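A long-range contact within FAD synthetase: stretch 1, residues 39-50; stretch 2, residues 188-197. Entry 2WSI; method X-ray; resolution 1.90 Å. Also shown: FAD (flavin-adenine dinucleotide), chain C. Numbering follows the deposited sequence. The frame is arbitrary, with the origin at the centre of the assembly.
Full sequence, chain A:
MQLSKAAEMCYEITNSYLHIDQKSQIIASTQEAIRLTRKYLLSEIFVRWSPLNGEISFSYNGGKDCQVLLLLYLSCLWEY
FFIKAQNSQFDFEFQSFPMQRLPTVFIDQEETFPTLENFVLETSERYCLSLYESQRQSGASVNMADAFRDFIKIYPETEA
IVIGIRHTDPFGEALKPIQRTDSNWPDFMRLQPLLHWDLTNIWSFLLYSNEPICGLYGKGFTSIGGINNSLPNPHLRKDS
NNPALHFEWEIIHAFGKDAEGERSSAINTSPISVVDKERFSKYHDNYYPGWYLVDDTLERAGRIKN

Stretch 1, residues 39-50: KYLLSEIFVRWS
Stretch 2 (188-197) FMRLQPLLHW

A helix and the loop after it pack, almost wholly through apolar side chains, against a short strand and the turns that follow, with one weak hydrogen bond at the Tyr40 end. The chains run antiparallel in register: Tyr40 faces Pro193 (CA to CA 6.2 Å), Ile45 faces Leu191 (7.8 Å) and Trp49 faces Met189 (10.3 Å), so the backbones diverge toward Trp49 and Met189, where the side chains still meet. Stretch 1 enters in a helix that began earlier in the chain, with a wider pi-type turn at 40-45; Arg48 N and Trp49 N both bond to Ile45 O. Strand 189-191 points Met189 and Leu191 toward stretch 1, while Arg190, between them, lays its guanidinium face over the flavin of FAD (NH1 to C4 3.3 Å). Type I turns 192-195 and 194-197 follow. Pro193, C-gamma endo, meets Tyr40 (CB to CD2 3.9 Å), Leu41 (CG to CD2 4.0 Å) and Ile45 (CG to CD1 4.3 Å). Ile45 (m, t) sets CG2 3.6 Å from CD1 of Leu191 (m, t). Trp49 (chi1 m, chi2 -79°) places CZ3 3.7 Å from Leu191 CD2 and CH2 3.8 Å from Met189 CG (Met189 t, p, p). Tyr40 (chi1 m) presents its ring edge to Pro193 O; its OH accepts the weak bond from His196 NE2 (3.0 Å, 122°), His196 being m with chi2 -57°.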

# COMPACT_ATOMS: atom_id res chain seq x y z
N LYS A 39 -5.90 -10.17 11.55
CA LYS A 39 -7.09 -10.55 12.32
C LYS A 39 -8.34 -9.86 11.77
O LYS A 39 -9.36 -10.50 11.62
CB LYS A 39 -6.92 -10.25 13.81
CG LYS A 39 -6.03 -11.24 14.58
CD LYS A 39 -6.49 -12.73 14.50
CE LYS A 39 -7.68 -13.03 15.41
NZ LYS A 39 -8.11 -14.48 15.39
N TYR A 40 -8.27 -8.56 11.48
CA TYR A 40 -9.41 -7.89 10.85
C TYR A 40 -9.86 -8.61 9.57
O TYR A 40 -11.04 -8.86 9.37
CB TYR A 40 -9.06 -6.47 10.45
CG TYR A 40 -8.80 -5.47 11.57
CD1 TYR A 40 -9.58 -5.46 12.72
CD2 TYR A 40 -7.80 -4.50 11.44
CE1 TYR A 40 -9.36 -4.54 13.74
CE2 TYR A 40 -7.59 -3.53 12.46
CZ TYR A 40 -8.38 -3.58 13.60
OH TYR A 40 -8.19 -2.67 14.61
N LEU A 41 -8.91 -8.92 8.70
CA LEU A 41 -9.23 -9.52 7.41
C LEU A 41 -9.81 -10.92 7.55
O LEU A 41 -10.87 -11.20 6.99
CB LEU A 41 -7.97 -9.57 6.53
CG LEU A 41 -7.56 -8.16 6.07
CD1 LEU A 41 -6.14 -8.14 5.44
CD2 LEU A 41 -8.61 -7.62 5.06
N LEU A 42 -9.12 -11.79 8.29
CA LEU A 42 -9.51 -13.20 8.39
C LEU A 42 -10.73 -13.41 9.29
O LEU A 42 -11.61 -14.23 8.97
CB LEU A 42 -8.34 -14.03 8.90
CG LEU A 42 -7.13 -14.10 7.95
CD1 LEU A 42 -5.95 -14.75 8.64
CD2 LEU A 42 -7.48 -14.84 6.65
N SER A 43 -10.81 -12.66 10.40
CA SER A 43 -11.84 -12.85 11.41
C SER A 43 -13.07 -11.98 11.24
O SER A 43 -14.11 -12.35 11.75
CB SER A 43 -11.31 -12.50 12.82
OG SER A 43 -10.47 -13.53 13.31
N GLU A 44 -12.94 -10.81 10.62
CA GLU A 44 -14.07 -9.88 10.52
C GLU A 44 -14.49 -9.55 9.11
O GLU A 44 -15.64 -9.19 8.88
CB GLU A 44 -13.76 -8.57 11.24
CG GLU A 44 -13.79 -8.68 12.76
CD GLU A 44 -13.34 -7.38 13.41
OE1 GLU A 44 -13.98 -6.34 13.15
OE2 GLU A 44 -12.36 -7.40 14.18
N ILE A 45 -13.59 -9.66 8.15
CA ILE A 45 -13.92 -9.22 6.80
C ILE A 45 -14.24 -10.37 5.85
O ILE A 45 -15.31 -10.39 5.22
CB ILE A 45 -12.79 -8.33 6.27
CG1 ILE A 45 -12.76 -7.06 7.15
CG2 ILE A 45 -13.04 -7.97 4.84
CD1 ILE A 45 -11.54 -6.16 6.91
N PHE A 46 -13.32 -11.30 5.70
CA PHE A 46 -13.52 -12.39 4.76
C PHE A 46 -14.62 -13.33 5.23
O PHE A 46 -15.14 -14.13 4.45
CB PHE A 46 -12.24 -13.19 4.53
CG PHE A 46 -11.12 -12.40 3.84
CD1 PHE A 46 -11.36 -11.17 3.26
CD2 PHE A 46 -9.85 -12.95 3.74
CE1 PHE A 46 -10.33 -10.46 2.63
CE2 PHE A 46 -8.83 -12.26 3.09
CZ PHE A 46 -9.07 -11.01 2.55
N VAL A 47 -14.98 -13.24 6.50
CA VAL A 47 -16.06 -14.10 7.00
C VAL A 47 -17.40 -13.57 6.47
O VAL A 47 -18.38 -14.31 6.28
CB VAL A 47 -16.00 -14.12 8.54
CG1 VAL A 47 -17.34 -14.49 9.14
CG2 VAL A 47 -14.86 -15.06 8.99
N ARG A 48 -17.43 -12.27 6.19
CA ARG A 48 -18.68 -11.63 5.81
C ARG A 48 -18.81 -11.34 4.31
O ARG A 48 -19.91 -11.38 3.76
CB ARG A 48 -18.80 -10.35 6.62
CG ARG A 48 -20.03 -9.55 6.36
CD ARG A 48 -20.11 -8.47 7.40
NE ARG A 48 -21.27 -7.62 7.24
CZ ARG A 48 -21.50 -6.55 7.99
NH1 ARG A 48 -20.62 -6.20 8.93
NH2 ARG A 48 -22.57 -5.82 7.76
N TRP A 49 -17.69 -11.07 3.65
CA TRP A 49 -17.70 -10.80 2.20
C TRP A 49 -16.62 -11.65 1.51
O TRP A 49 -15.58 -11.93 2.11
CB TRP A 49 -17.38 -9.33 1.94
CG TRP A 49 -18.35 -8.37 2.53
CD1 TRP A 49 -19.58 -8.04 2.03
CD2 TRP A 49 -18.16 -7.57 3.70
NE1 TRP A 49 -20.18 -7.08 2.84
CE2 TRP A 49 -19.33 -6.78 3.87
CE3 TRP A 49 -17.13 -7.45 4.64
CZ2 TRP A 49 -19.49 -5.89 4.93
CZ3 TRP A 49 -17.30 -6.57 5.71
CH2 TRP A 49 -18.47 -5.81 5.85
N SER A 50 -16.85 -12.04 0.27
CA SER A 50 -15.82 -12.78 -0.48
C SER A 50 -14.76 -11.85 -1.04
O SER A 50 -15.08 -10.84 -1.67
CB SER A 50 -16.45 -13.52 -1.65
OG SER A 50 -15.43 -13.93 -2.55
N PHE A 188 -21.30 2.05 0.39
CA PHE A 188 -20.62 0.75 0.43
C PHE A 188 -19.86 0.71 1.75
O PHE A 188 -19.81 1.71 2.46
CB PHE A 188 -19.65 0.55 -0.75
CG PHE A 188 -18.61 1.64 -0.91
CD1 PHE A 188 -17.44 1.62 -0.18
CD2 PHE A 188 -18.79 2.66 -1.84
CE1 PHE A 188 -16.47 2.62 -0.33
CE2 PHE A 188 -17.84 3.67 -2.01
CZ PHE A 188 -16.67 3.64 -1.27
N MET A 189 -19.32 -0.45 2.10
CA MET A 189 -18.61 -0.56 3.37
C MET A 189 -17.15 -0.25 3.14
O MET A 189 -16.52 -0.82 2.25
CB MET A 189 -18.74 -1.98 3.96
CG MET A 189 -18.28 -2.05 5.42
SD MET A 189 -19.47 -1.22 6.57
CE MET A 189 -20.58 -2.62 6.82
N ARG A 190 -16.62 0.66 3.96
CA ARG A 190 -15.18 0.92 3.95
C ARG A 190 -14.47 -0.13 4.81
O ARG A 190 -14.86 -0.37 5.97
CB ARG A 190 -14.88 2.33 4.48
CG ARG A 190 -15.51 3.43 3.67
CD ARG A 190 -15.10 4.82 4.21
NE ARG A 190 -15.97 5.23 5.31
CZ ARG A 190 -15.83 6.36 5.99
NH1 ARG A 190 -14.86 7.20 5.69
NH2 ARG A 190 -16.69 6.66 6.97
N LEU A 191 -13.45 -0.75 4.22
CA LEU A 191 -12.63 -1.74 4.89
C LEU A 191 -11.24 -1.10 5.03
O LEU A 191 -10.55 -0.89 4.03
CB LEU A 191 -12.53 -3.03 4.06
CG LEU A 191 -13.86 -3.68 3.69
CD1 LEU A 191 -13.62 -4.98 2.88
CD2 LEU A 191 -14.72 -3.96 4.96
N GLN A 192 -10.84 -0.82 6.26
CA GLN A 192 -9.69 0.04 6.55
C GLN A 192 -8.81 -0.66 7.60
O GLN A 192 -8.67 -0.19 8.74
CB GLN A 192 -10.22 1.40 7.09
CG GLN A 192 -11.02 2.14 6.02
CD GLN A 192 -11.73 3.40 6.51
OE1 GLN A 192 -12.33 3.44 7.60
NE2 GLN A 192 -11.74 4.40 5.67
N PRO A 193 -8.23 -1.81 7.23
CA PRO A 193 -7.50 -2.61 8.21
C PRO A 193 -6.06 -2.16 8.46
O PRO A 193 -5.40 -2.79 9.28
CB PRO A 193 -7.49 -4.02 7.59
CG PRO A 193 -7.96 -3.85 6.13
CD PRO A 193 -8.20 -2.40 5.88
N LEU A 194 -5.59 -1.12 7.77
CA LEU A 194 -4.25 -0.58 7.99
C LEU A 194 -4.25 0.61 8.96
O LEU A 194 -3.24 1.28 9.15
CB LEU A 194 -3.64 -0.12 6.64
CG LEU A 194 -2.12 -0.29 6.54
CD1 LEU A 194 -1.76 -1.74 6.52
CD2 LEU A 194 -1.54 0.42 5.30
N LEU A 195 -5.40 0.89 9.57
CA LEU A 195 -5.55 2.15 10.27
C LEU A 195 -4.54 2.39 11.41
O LEU A 195 -4.23 3.53 11.69
CB LEU A 195 -6.95 2.28 10.86
CG LEU A 195 -8.04 2.73 9.89
CD1 LEU A 195 -9.38 2.75 10.63
CD2 LEU A 195 -7.70 4.11 9.27
N HIS A 196 -4.06 1.34 12.05
CA HIS A 196 -3.15 1.52 13.20
C HIS A 196 -1.67 1.44 12.82
O HIS A 196 -0.79 1.46 13.69
CB HIS A 196 -3.48 0.50 14.29
CG HIS A 196 -4.92 0.51 14.68
ND1 HIS A 196 -5.55 1.64 15.15
CD2 HIS A 196 -5.88 -0.45 14.61
CE1 HIS A 196 -6.83 1.37 15.38
NE2 HIS A 196 -7.04 0.10 15.08
N TRP A 197 -1.36 1.37 11.53
CA TRP A 197 0.03 1.36 11.10
C TRP A 197 0.67 2.74 11.20
O TRP A 197 0.10 3.75 10.76
CB TRP A 197 0.12 0.83 9.64
CG TRP A 197 0.05 -0.64 9.61
CD1 TRP A 197 -1.01 -1.42 9.99
CD2 TRP A 197 1.06 -1.52 9.14
NE1 TRP A 197 -0.70 -2.76 9.79
CE2 TRP A 197 0.56 -2.84 9.26
CE3 TRP A 197 2.35 -1.33 8.60
CZ2 TRP A 197 1.30 -3.94 8.91
CZ3 TRP A 197 3.07 -2.42 8.24
CH2 TRP A 197 2.55 -3.72 8.38
PA FAD C . -5.22 9.04 0.31
O1A FAD C . -4.04 9.70 -0.36
O2A FAD C . -6.52 9.56 -0.24
O5B FAD C . -5.15 7.42 0.28
C5B FAD C . -5.97 6.69 1.18
C4B FAD C . -6.38 5.38 0.51
O4B FAD C . -7.40 5.62 -0.43
C3B FAD C . -5.23 4.76 -0.27
O3B FAD C . -4.45 3.92 0.53
C2B FAD C . -5.97 4.00 -1.36
O2B FAD C . -6.39 2.73 -0.87
C1B FAD C . -7.18 4.86 -1.60
N9A FAD C . -6.89 5.77 -2.72
C8A FAD C . -6.42 7.06 -2.66
N7A FAD C . -6.30 7.53 -3.93
C5A FAD C . -6.68 6.54 -4.78
C6A FAD C . -6.74 6.46 -6.16
N6A FAD C . -6.42 7.49 -6.96
N1A FAD C . -7.20 5.30 -6.71
C2A FAD C . -7.57 4.21 -5.95
N3A FAD C . -7.47 4.29 -4.58
C4A FAD C . -7.05 5.45 -4.02
N1 FAD C . -14.12 10.41 3.18
C2 FAD C . -15.22 10.74 3.93
O2 FAD C . -15.23 11.78 4.59
N3 FAD C . -16.31 9.90 3.95
C4 FAD C . -16.31 8.74 3.22
O4 FAD C . -17.32 8.03 3.29
C4X FAD C . -15.19 8.40 2.45
N5 FAD C . -15.15 7.23 1.69
C5X FAD C . -14.03 6.92 0.95
C6 FAD C . -13.98 5.75 0.18
C7 FAD C . -12.85 5.47 -0.59
C7M FAD C . -12.76 4.23 -1.43
C8 FAD C . -11.77 6.35 -0.57
C8M FAD C . -10.54 6.05 -1.37
C9 FAD C . -11.82 7.50 0.19
C9A FAD C . -12.95 7.79 0.94
N10 FAD C . -12.98 8.96 1.68
C10 FAD C . -14.09 9.25 2.45
C1' FAD C . -11.78 9.87 1.69
C2' FAD C . -10.79 9.46 2.80
O2' FAD C . -11.40 9.31 4.06
C3' FAD C . -9.61 10.41 2.93
O3' FAD C . -10.06 11.62 3.50
C4' FAD C . -8.98 10.68 1.58
O4' FAD C . -8.76 9.46 0.90
C5' FAD C . -7.63 11.38 1.75
O5' FAD C . -6.92 10.76 2.82
P FAD C . -5.33 10.50 2.71
O1P FAD C . -4.68 11.64 1.97
O2P FAD C . -4.76 10.21 4.08
O3P FAD C . -5.10 9.15 1.89